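Local coordinates for N-acetyltransferase domain-containing protein (Pyrococcus horikoshii, PDB 1WWZ) that probably acts as an acyltransferase of the GNAT family, and binds acetyl coenzyme A in a pocket beside its central sheet, at residues H89-D94 with M133-K138; T109-L114 with F139-V144. One frame throughout, in Å; residues are numbered along the deposited sequence.

Overall arrangement
Both contacts are buried and lie next to each other, their centres about 10 Å apart. Helix 130-138 of contact 1, which covers the acetyl coenzyme A lying against strand 83-93, runs into the turn that contact 2 uses before strand 142-147. The two join directly at Tyr136 O and Phe141 N, 3.0 Å apart and probably hydrogen-bonded. The segments alternate along the chain: strand 83-93 is followed by helix 102-115, which carries residues 109-114, and helix 130-138 by strand 142-147. Contact 1 forms part of the cofactor pocket. Leu111 of contact 2 has its side chain about 5 Å from a bound acetyl coenzyme A.

Contact 1: residues H89-D94 with M133-K138; sequences HEFVVD and MNLYEK. With ACO (acetyl coenzyme *a), chain C.
The ring of Phe91 carries the pantetheine methyl CEP over the centre of one face. At its edge, in plane, it meets Tyr136 OH, where CD2 of Phe91 is 3.3 Å from that oxygen. Leu135 CD2 lies at the same ring's edge, 3.9 Å from Phe91 CE2. The Tyr136 ring has the thioester sulfur S1P at its edge, and its buried OH, which has no hydrogen-bond partner in the model, stops 3.3 Å from the acetyl carbon C. This is the GNAT arrangement: the pantetheine arm runs along strand 83-93 like an added strand, where N4P donates a hydrogen bond to Phe91 O (2.7 Å) and Val93 N donates one to O9P (2.7 Å). The Phe91 ring reaches toward the helix because chi1 of 178° swings CG away from the backbone N; an alanine here would probably open a gap under CEP and take away the ring edge beside the Tyr136 hydroxyl. Leu135 divides its methyls, CD2 going to Phe91 and CD1 to the ribose O4B. Further along, Asn134 ND2 donates to adenine N3A at 2.9 Å, the N-H...N angle being 144°.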
ATOM      1  N   HIS A  89      -7.107  15.300  -4.729  1.00 14.89           N
ATOM      2  CA  HIS A  89      -7.976  16.443  -4.454  1.00 14.66           C
ATOM      3  C   HIS A  89      -8.433  16.534  -3.008  1.00 14.79           C
ATOM      4  O   HIS A  89      -8.674  17.626  -2.500  1.00 16.02           O
ATOM      5  CB  HIS A  89      -9.214  16.406  -5.351  1.00 14.12           C
ATOM      6  CG  HIS A  89      -8.920  16.645  -6.797  1.00 15.59           C
ATOM      7  ND1 HIS A  89      -8.229  17.750  -7.241  1.00 17.93           N
ATOM      8  CD2 HIS A  89      -9.251  15.935  -7.903  1.00 15.87           C
ATOM      9  CE1 HIS A  89      -8.148  17.713  -8.560  1.00 16.73           C
ATOM     10  NE2 HIS A  89      -8.760  16.623  -8.986  1.00 16.49           N
ATOM     11  N   GLU A  90      -8.573  15.386  -2.360  1.00 14.89           N
ATOM     12  CA  GLU A  90      -9.012  15.354  -0.975  1.00 15.42           C
ATOM     13  C   GLU A  90      -8.498  14.080  -0.323  1.00 15.24           C
ATOM     14  O   GLU A  90      -8.271  13.081  -0.996  1.00 13.48           O
ATOM     15  CB  GLU A  90     -10.538  15.417  -0.896  1.00 16.26           C
ATOM     16  CG  GLU A  90     -11.030  15.655   0.519  1.00 18.02           C
ATOM     17  CD  GLU A  90     -10.286  16.795   1.186  1.00 18.77           C
ATOM     18  OE1 GLU A  90     -10.557  17.964   0.841  1.00 19.53           O
ATOM     19  OE2 GLU A  90      -9.413  16.521   2.040  1.00 19.19           O
ATOM     20  N   PHE A  91      -8.327  14.121   0.992  1.00 14.97           N
ATOM     21  CA  PHE A  91      -7.789  12.983   1.725  1.00 14.22           C
ATOM     22  C   PHE A  91      -8.112  13.229   3.191  1.00 15.47           C
ATOM     23  O   PHE A  91      -7.563  14.140   3.807  1.00 16.12           O
ATOM     24  CB  PHE A  91      -6.278  12.949   1.484  1.00 14.43           C
ATOM     25  CG  PHE A  91      -5.549  11.864   2.218  1.00 14.16           C
ATOM     26  CD1 PHE A  91      -6.173  10.665   2.542  1.00 12.67           C
ATOM     27  CD2 PHE A  91      -4.199  12.023   2.520  1.00 15.89           C
ATOM     28  CE1 PHE A  91      -5.460   9.636   3.156  1.00 11.71           C
ATOM     29  CE2 PHE A  91      -3.476  10.998   3.134  1.00 16.23           C
ATOM     30  CZ  PHE A  91      -4.109   9.804   3.450  1.00 15.67           C
ATOM     31  N   VAL A  92      -9.007  12.426   3.753  1.00 14.81           N
ATOM     32  CA  VAL A  92      -9.385  12.641   5.141  1.00 15.74           C
ATOM     33  C   VAL A  92      -9.911  11.383   5.817  1.00 15.68           C
ATOM     34  O   VAL A  92     -10.560  10.543   5.193  1.00 15.87           O
ATOM     35  CB  VAL A  92     -10.448  13.768   5.237  1.00 16.15           C
ATOM     36  CG1 VAL A  92     -11.670  13.402   4.407  1.00 18.58           C
ATOM     37  CG2 VAL A  92     -10.841  14.015   6.689  1.00 17.20           C
ATOM     38  N   VAL A  93      -9.614  11.266   7.102  1.00 16.48           N
ATOM     39  CA  VAL A  93     -10.051  10.125   7.888  1.00 18.19           C
ATOM     40  C   VAL A  93     -10.777  10.628   9.130  1.00 17.86           C
ATOM     41  O   VAL A  93     -10.359  11.612   9.737  1.00 18.14           O
ATOM     42  CB  VAL A  93      -8.846   9.265   8.318  1.00 17.79           C
ATOM     43  CG1 VAL A  93      -9.294   8.184   9.288  1.00 19.14           C
ATOM     44  CG2 VAL A  93      -8.194   8.643   7.091  1.00 17.30           C
ATOM     45  N   ASP A  94     -11.872   9.965   9.485  1.00 19.34           N
ATOM     46  CA  ASP A  94     -12.645  10.326  10.670  1.00 23.04           C
ATOM     47  C   ASP A  94     -11.688  10.498  11.844  1.00 23.75           C
ATOM     48  O   ASP A  94     -10.806   9.669  12.059  1.00 23.04           O
ATOM     49  CB  ASP A  94     -13.660   9.228  10.979  1.00 25.54           C
ATOM     50  CG  ASP A  94     -14.503   9.535  12.201  1.00 29.27           C
ATOM     51  OD1 ASP A  94     -13.942   9.619  13.313  1.00 32.08           O
ATOM     52  OD2 ASP A  94     -15.728   9.697  12.044  1.00 32.49           O
ATOM     53  N   MET A 133       1.714  16.844   5.796  1.00 20.23           N
ATOM     54  CA  MET A 133       2.961  17.022   5.070  1.00 21.26           C
ATOM     55  C   MET A 133       4.006  15.992   5.488  1.00 20.93           C
ATOM     56  O   MET A 133       4.799  15.542   4.662  1.00 20.25           O
ATOM     57  CB  MET A 133       3.497  18.444   5.259  1.00 22.01           C
ATOM     58  CG  MET A 133       2.627  19.507   4.595  1.00 24.44           C
ATOM     59  SD  MET A 133       3.379  21.146   4.595  1.00 31.87           S
ATOM     60  CE  MET A 133       3.212  21.569   6.290  1.00 27.50           C
ATOM     61  N   ASN A 134       4.007  15.614   6.766  1.00 21.97           N
ATOM     62  CA  ASN A 134       4.956  14.607   7.241  1.00 22.44           C
ATOM     63  C   ASN A 134       4.656  13.284   6.546  1.00 22.38           C
ATOM     64  O   ASN A 134       5.561  12.602   6.064  1.00 21.90           O
ATOM     65  CB  ASN A 134       4.856  14.425   8.761  1.00 24.57           C
ATOM     66  CG  ASN A 134       5.748  13.296   9.274  1.00 27.35           C
ATOM     67  OD1 ASN A 134       6.939  13.233   8.956  1.00 30.87           O
ATOM     68  ND2 ASN A 134       5.176  12.407  10.075  1.00 29.81           N
ATOM     69  N   LEU A 135       3.377  12.925   6.490  1.00 21.84           N
ATOM     70  CA  LEU A 135       2.971  11.687   5.838  1.00 20.72           C
ATOM     71  C   LEU A 135       3.369  11.708   4.362  1.00 19.17           C
ATOM     72  O   LEU A 135       3.944  10.748   3.850  1.00 19.10           O
ATOM     73  CB  LEU A 135       1.456  11.482   5.968  1.00 21.02           C
ATOM     74  CG  LEU A 135       0.869  10.250   5.266  1.00 22.19           C
ATOM     75  CD1 LEU A 135       1.641   8.995   5.672  1.00 22.68           C
ATOM     76  CD2 LEU A 135      -0.607  10.115   5.622  1.00 23.52           C
ATOM     77  N   TYR A 136       3.068  12.803   3.672  1.00 17.82           N
ATOM     78  CA  TYR A 136       3.414  12.893   2.256  1.00 17.36           C
ATOM     79  C   TYR A 136       4.919  12.769   1.989  1.00 17.78           C
ATOM     80  O   TYR A 136       5.332  12.098   1.040  1.00 17.23           O
ATOM     81  CB  TYR A 136       2.900  14.207   1.655  1.00 15.66           C
ATOM     82  CG  TYR A 136       1.388  14.312   1.582  1.00 16.83           C
ATOM     83  CD1 TYR A 136       0.612  13.237   1.140  1.00 17.96           C
ATOM     84  CD2 TYR A 136       0.739  15.499   1.914  1.00 16.96           C
ATOM     85  CE1 TYR A 136      -0.779  13.348   1.029  1.00 18.97           C
ATOM     86  CE2 TYR A 136      -0.647  15.620   1.806  1.00 17.73           C
ATOM     87  CZ  TYR A 136      -1.398  14.541   1.361  1.00 19.64           C
ATOM     88  OH  TYR A 136      -2.767  14.663   1.240  1.00 19.61           O
ATOM     89  N   GLU A 137       5.737  13.415   2.816  1.00 20.24           N
ATOM     90  CA  GLU A 137       7.184  13.357   2.624  1.00 21.71           C
ATOM     91  C   GLU A 137       7.720  11.940   2.828  1.00 22.97           C
ATOM     92  O   GLU A 137       8.670  11.523   2.165  1.00 22.67           O
ATOM     93  CB  GLU A 137       7.893  14.332   3.572  1.00 23.95           C
ATOM     94  CG  GLU A 137       7.477  15.783   3.381  1.00 27.24           C
ATOM     95  CD  GLU A 137       8.360  16.755   4.141  1.00 30.45           C
ATOM     96  OE1 GLU A 137       8.644  16.500   5.330  1.00 30.62           O
ATOM     97  OE2 GLU A 137       8.765  17.779   3.551  1.00 31.87           O
ATOM     98  N   LYS A 138       7.102  11.200   3.741  1.00 23.82           N
ATOM     99  CA  LYS A 138       7.511   9.826   4.007  1.00 24.08           C
ATOM    100  C   LYS A 138       7.275   8.955   2.783  1.00 24.45           C
ATOM    101  O   LYS A 138       7.891   7.899   2.626  1.00 23.68           O
ATOM    102  CB  LYS A 138       6.728   9.270   5.191  1.00 26.59           C
ATOM    103  CG  LYS A 138       7.198   9.827   6.510  1.00 29.67           C
ATOM    104  CD  LYS A 138       6.224   9.519   7.622  1.00 33.04           C
ATOM    105  CE  LYS A 138       6.905   9.696   8.964  1.00 34.84           C
ATOM    106  NZ  LYS A 138       6.465   8.602   9.874  1.00 37.75           N
TER
HETATM  107  N1A ACO C1001       1.759  14.377  13.223  1.00 47.04           N
HETATM  108  C2A ACO C1001       2.848  13.740  12.788  1.00 46.29           C
HETATM  109  N3A ACO C1001       2.886  12.750  11.848  1.00 46.43           N
HETATM  110  C4A ACO C1001       1.616  12.428  11.342  1.00 46.35           C
HETATM  111  C5A ACO C1001       0.442  13.034  11.746  1.00 46.76           C
HETATM  112  C6A ACO C1001       0.539  14.074  12.758  1.00 46.92           C
HETATM  113  N6A ACO C1001      -0.540  14.708  13.228  1.00 47.41           N
HETATM  114  N7A ACO C1001      -0.641  12.484  11.068  1.00 46.48           N
HETATM  115  C8A ACO C1001      -0.106  11.589  10.283  1.00 46.23           C
HETATM  116  N9A ACO C1001       1.279  11.494  10.387  1.00 45.20           N
HETATM  117  C1B ACO C1001       2.202  10.619   9.684  1.00 44.31           C
HETATM  118  C2B ACO C1001       2.887   9.566  10.573  1.00 44.05           C
HETATM  119  O2B ACO C1001       4.152   9.254   9.954  1.00 43.93           O
HETATM  120  C3B ACO C1001       1.832   8.429  10.612  1.00 43.32           C
HETATM  121  O3B ACO C1001       2.557   7.208  10.856  1.00 44.49           O
HETATM  122  P3B ACO C1001       2.854   6.542  12.290  1.00 45.57           P
HETATM  123  O7A ACO C1001       3.689   7.568  12.994  1.00 44.86           O
HETATM  124  O8A ACO C1001       3.598   5.327  11.996  1.00 46.32           O
HETATM  125  O9A ACO C1001       1.540   6.298  12.926  1.00 45.29           O
HETATM  126  C4B ACO C1001       1.276   8.452   9.213  1.00 41.68           C
HETATM  127  O4B ACO C1001       1.573   9.795   8.737  1.00 43.34           O
HETATM  128  C5B ACO C1001      -0.230   8.351   9.107  1.00 37.98           C
HETATM  129  O5B ACO C1001      -0.802   7.335   9.913  1.00 31.93           O
HETATM  130  P1A ACO C1001      -2.343   6.995   9.724  1.00 27.94           P
HETATM  131  O1A ACO C1001      -2.828   6.440  10.987  1.00 27.26           O
HETATM  132  O2A ACO C1001      -2.486   6.133   8.484  1.00 29.75           O
HETATM  133  O3A ACO C1001      -2.959   8.512   9.628  1.00 29.32           O
HETATM  134  P2A ACO C1001      -4.438   8.916   9.419  1.00 24.55           P
HETATM  135  O4A ACO C1001      -4.732   9.791  10.570  1.00 28.82           O
HETATM  136  O5A ACO C1001      -5.227   7.663   9.270  1.00 23.23           O
HETATM  137  O6A ACO C1001      -4.497   9.714   8.085  1.00 24.11           O
HETATM  138  CBP ACO C1001      -4.732  12.112   7.422  1.00 21.66           C
HETATM  139  CCP ACO C1001      -3.788  11.007   7.833  1.00 22.69           C
HETATM  140  CDP ACO C1001      -3.841  13.356   7.088  1.00 21.28           C
HETATM  141  CEP ACO C1001      -5.563  11.668   6.197  1.00 20.22           C
HETATM  142  CAP ACO C1001      -5.697  12.398   8.636  1.00 19.66           C
HETATM  143  OAP ACO C1001      -4.927  12.841   9.750  1.00 20.02           O
HETATM  144  C9P ACO C1001      -6.784  13.477   8.390  1.00 17.98           C
HETATM  145  O9P ACO C1001      -7.899  13.181   7.982  1.00 16.89           O
HETATM  146  N8P ACO C1001      -6.424  14.777   8.642  1.00 19.22           N
HETATM  147  C7P ACO C1001      -7.324  15.942   8.457  1.00 19.67           C
HETATM  148  C6P ACO C1001      -7.593  16.301   6.982  1.00 22.22           C
HETATM  149  C5P ACO C1001      -6.331  16.646   6.230  1.00 24.16           C
HETATM  150  O5P ACO C1001      -5.482  17.434   6.718  1.00 24.75           O
HETATM  151  N4P ACO C1001      -6.134  16.115   5.033  1.00 25.13           N
HETATM  152  C3P ACO C1001      -5.078  16.212   4.019  1.00 27.64           C
HETATM  153  C2P ACO C1001      -5.382  17.509   3.262  1.00 30.76           C
HETATM  154  S1P ACO C1001      -4.094  17.671   1.909  1.00 34.17           S
HETATM  155  C   ACO C1001      -4.885  17.125   0.718  1.00 35.60           C
HETATM  156  O   ACO C1001      -6.124  16.676   0.679  1.00 37.41           O
HETATM  157  CH3 ACO C1001      -4.425  16.938  -0.855  1.00 34.99           C

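Contact 2: residues T109-L114 with F139-V144; sequences TCLDFL and FGFKKV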
ATOM      1  N   THR A 109      -2.990   3.056  -1.733  1.00 14.35           N
ATOM      2  CA  THR A 109      -3.964   2.709  -2.760  1.00 16.00           C
ATOM      3  C   THR A 109      -3.936   3.780  -3.846  1.00 15.65           C
ATOM      4  O   THR A 109      -3.970   3.475  -5.040  1.00 16.04           O
ATOM      5  CB  THR A 109      -5.382   2.629  -2.168  1.00 16.62           C
ATOM      6  OG1 THR A 109      -5.430   1.575  -1.200  1.00 17.43           O
ATOM      7  CG2 THR A 109      -6.412   2.351  -3.259  1.00 18.11           C
ATOM      8  N   CYS A 110      -3.877   5.035  -3.416  1.00 14.31           N
ATOM      9  CA  CYS A 110      -3.830   6.163  -4.339  1.00 16.43           C
ATOM     10  C   CYS A 110      -2.583   6.126  -5.220  1.00 16.42           C
ATOM     11  O   CYS A 110      -2.660   6.326  -6.434  1.00 17.04           O
ATOM     12  CB  CYS A 110      -3.857   7.479  -3.558  1.00 16.69           C
ATOM     13  SG  CYS A 110      -3.489   8.940  -4.564  1.00 18.31           S
ATOM     14  N   LEU A 111      -1.430   5.871  -4.609  1.00 16.98           N
ATOM     15  CA  LEU A 111      -0.182   5.824  -5.359  1.00 18.63           C
ATOM     16  C   LEU A 111      -0.187   4.699  -6.387  1.00 19.30           C
ATOM     17  O   LEU A 111       0.301   4.873  -7.505  1.00 19.00           O
ATOM     18  CB  LEU A 111       1.012   5.671  -4.409  1.00 19.92           C
ATOM     19  CG  LEU A 111       1.259   6.861  -3.474  1.00 22.98           C
ATOM     20  CD1 LEU A 111       2.585   6.685  -2.754  1.00 23.18           C
ATOM     21  CD2 LEU A 111       1.280   8.148  -4.272  1.00 24.21           C
ATOM     22  N   ASP A 112      -0.750   3.555  -6.007  1.00 18.48           N
ATOM     23  CA  ASP A 112      -0.831   2.406  -6.901  1.00 19.42           C
ATOM     24  C   ASP A 112      -1.785   2.702  -8.057  1.00 18.61           C
ATOM     25  O   ASP A 112      -1.500   2.382  -9.208  1.00 19.12           O
ATOM     26  CB  ASP A 112      -1.319   1.174  -6.133  1.00 20.67           C
ATOM     27  CG  ASP A 112      -1.466  -0.043  -7.020  1.00 22.58           C
ATOM     28  OD1 ASP A 112      -0.437  -0.593  -7.458  1.00 23.40           O
ATOM     29  OD2 ASP A 112      -2.617  -0.442  -7.290  1.00 23.98           O
ATOM     30  N   PHE A 113      -2.922   3.316  -7.747  1.00 19.15           N
ATOM     31  CA  PHE A 113      -3.900   3.659  -8.776  1.00 18.01           C
ATOM     32  C   PHE A 113      -3.328   4.660  -9.783  1.00 18.71           C
ATOM     33  O   PHE A 113      -3.326   4.407 -10.987  1.00 19.03           O
ATOM     34  CB  PHE A 113      -5.156   4.249  -8.130  1.00 18.43           C
ATOM     35  CG  PHE A 113      -6.172   4.751  -9.120  1.00 19.91           C
ATOM     36  CD1 PHE A 113      -6.908   3.861  -9.897  1.00 19.68           C
ATOM     37  CD2 PHE A 113      -6.384   6.118  -9.286  1.00 19.92           C
ATOM     38  CE1 PHE A 113      -7.840   4.324 -10.824  1.00 20.53           C
ATOM     39  CE2 PHE A 113      -7.316   6.592 -10.213  1.00 19.95           C
ATOM     40  CZ  PHE A 113      -8.044   5.693 -10.982  1.00 19.70           C
ATOM     41  N   LEU A 114      -2.840   5.795  -9.290  1.00 16.58           N
ATOM     42  CA  LEU A 114      -2.295   6.830 -10.163  1.00 17.58           C
ATOM     43  C   LEU A 114      -1.022   6.413 -10.895  1.00 19.36           C
ATOM     44  O   LEU A 114      -0.735   6.912 -11.987  1.00 18.97           O
ATOM     45  CB  LEU A 114      -2.038   8.110  -9.361  1.00 17.28           C
ATOM     46  CG  LEU A 114      -3.292   8.797  -8.806  1.00 16.35           C
ATOM     47  CD1 LEU A 114      -2.901  10.024  -7.977  1.00 16.32           C
ATOM     48  CD2 LEU A 114      -4.199   9.203  -9.963  1.00 15.11           C
ATOM     49  N   PHE A 139       6.373   9.403   1.918  1.00 22.38           N
ATOM     50  CA  PHE A 139       6.057   8.662   0.711  1.00 22.22           C
ATOM     51  C   PHE A 139       6.705   9.244  -0.535  1.00 22.23           C
ATOM     52  O   PHE A 139       6.336   8.898  -1.655  1.00 23.42           O
ATOM     53  CB  PHE A 139       4.542   8.567   0.545  1.00 20.74           C
ATOM     54  CG  PHE A 139       3.932   7.461   1.350  1.00 20.26           C
ATOM     55  CD1 PHE A 139       3.776   6.192   0.800  1.00 19.99           C
ATOM     56  CD2 PHE A 139       3.583   7.664   2.681  1.00 20.35           C
ATOM     57  CE1 PHE A 139       3.283   5.136   1.565  1.00 19.32           C
ATOM     58  CE2 PHE A 139       3.089   6.615   3.455  1.00 20.87           C
ATOM     59  CZ  PHE A 139       2.939   5.348   2.896  1.00 20.19           C
ATOM     60  N   GLY A 140       7.673  10.131  -0.338  1.00 22.95           N
ATOM     61  CA  GLY A 140       8.375  10.699  -1.472  1.00 21.81           C
ATOM     62  C   GLY A 140       7.938  12.048  -1.998  1.00 21.76           C
ATOM     63  O   GLY A 140       8.543  12.548  -2.945  1.00 22.56           O
ATOM     64  N   PHE A 141       6.896  12.637  -1.421  1.00 20.58           N
ATOM     65  CA  PHE A 141       6.437  13.945  -1.879  1.00 20.63           C
ATOM     66  C   PHE A 141       7.397  15.018  -1.383  1.00 22.04           C
ATOM     67  O   PHE A 141       7.942  14.915  -0.284  1.00 22.75           O
ATOM     68  CB  PHE A 141       5.026  14.238  -1.355  1.00 19.72           C
ATOM     69  CG  PHE A 141       3.933  13.552  -2.130  1.00 19.83           C
ATOM     70  CD1 PHE A 141       3.324  14.189  -3.206  1.00 19.42           C
ATOM     71  CD2 PHE A 141       3.521  12.267  -1.789  1.00 20.06           C
ATOM     72  CE1 PHE A 141       2.318  13.559  -3.933  1.00 20.05           C
ATOM     73  CE2 PHE A 141       2.512  11.624  -2.511  1.00 20.92           C
ATOM     74  CZ  PHE A 141       1.909  12.274  -3.586  1.00 20.60           C
ATOM     75  N   LYS A 142       7.604  16.042  -2.204  1.00 21.49           N
ATOM     76  CA  LYS A 142       8.489  17.144  -1.851  1.00 23.87           C
ATOM     77  C   LYS A 142       7.765  18.474  -2.046  1.00 23.56           C
ATOM     78  O   LYS A 142       6.967  18.626  -2.971  1.00 21.88           O
ATOM     79  CB  LYS A 142       9.747  17.115  -2.730  1.00 25.22           C
ATOM     80  CG  LYS A 142      10.584  15.852  -2.592  1.00 29.36           C
ATOM     81  CD  LYS A 142      11.781  15.886  -3.532  1.00 32.80           C
ATOM     82  CE  LYS A 142      12.636  14.637  -3.383  1.00 34.33           C
ATOM     83  NZ  LYS A 142      13.137  14.485  -1.987  1.00 37.73           N
ATOM     84  N   LYS A 143       8.034  19.428  -1.162  1.00 25.00           N
ATOM     85  CA  LYS A 143       7.420  20.745  -1.262  1.00 25.72           C
ATOM     86  C   LYS A 143       8.092  21.447  -2.432  1.00 26.90           C
ATOM     87  O   LYS A 143       9.316  21.413  -2.553  1.00 27.08           O
ATOM     88  CB  LYS A 143       7.645  21.530   0.031  1.00 27.44           C
ATOM     89  CG  LYS A 143       7.080  20.839   1.260  1.00 27.50           C
ATOM     90  CD  LYS A 143       7.339  21.637   2.525  1.00 29.39           C
ATOM     91  CE  LYS A 143       6.875  20.873   3.755  1.00 29.80           C
ATOM     92  NZ  LYS A 143       7.147  21.624   5.016  1.00 29.50           N
ATOM     93  N   VAL A 144       7.306  22.079  -3.297  1.00 26.36           N
ATOM     94  CA  VAL A 144       7.885  22.743  -4.456  1.00 28.15           C
ATOM     95  C   VAL A 144       7.361  24.145  -4.735  1.00 28.40           C
ATOM     96  O   VAL A 144       7.789  24.791  -5.689  1.00 29.72           O
ATOM     97  CB  VAL A 144       7.690  21.892  -5.725  1.00 28.59           C
ATOM     98  CG1 VAL A 144       8.453  20.587  -5.589  1.00 29.21           C
ATOM     99  CG2 VAL A 144       6.206  21.618  -5.944  1.00 29.38           C
TER
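Beside Leu111, which reaches inward to Phe139 and Phe141, Asp112 OD1 is gripped by two salt bridges from the second subunit, one from its Lys105 NZ and one from its Arg104 NE. Helix 102-115 of the GNAT fold, which follows the cofactor's pyrophosphate-binding loop, thus faces the dimer partner on one side and on another packs against the turn leading into strand 142-147. That turn is a Schellman motif closing helix 130-138: Phe141 N makes a probable hydrogen bond back to Tyr136 O, Gly140 N pairs with Glu137 O, and Gly140 is the C-prime residue. Its positive phi of 97° would press a CB against the carbonyl O of Phe139.

Through this reversal Phe139 points toward Leu111, and the end of Phe141, one glycine further on, also comes near it. Leu111 has CG beside the backbone N and anti to the carbonyl carbon (chi1 -65°), which carries its forked end out from the helix, and each methyl serves one ring. CD1 takes Phe139, whose side chain it crosses at a slant; CD2 takes Phe141, the two side chains running past each other in opposite senses. The fit is wholly apolar, and the backbones stay well apart, with the CA atoms of Leu111 and Phe139 separated by 9.2 Å.

Ile121 of strand 120-126 touches both Leu111 and Phe141, so the leucine joins helix, turn and sheet. The carbonyl O of Phe139 accepts a hydrogen bond from Lys155 NZ on strand 150-156. Of the two ring contacts the tighter is at Phe139, where CD1 of Leu111 is 3.8 Å from CD1 of Phe139; CD2 of Leu111 is 4.1 Å from CE2 of Phe141.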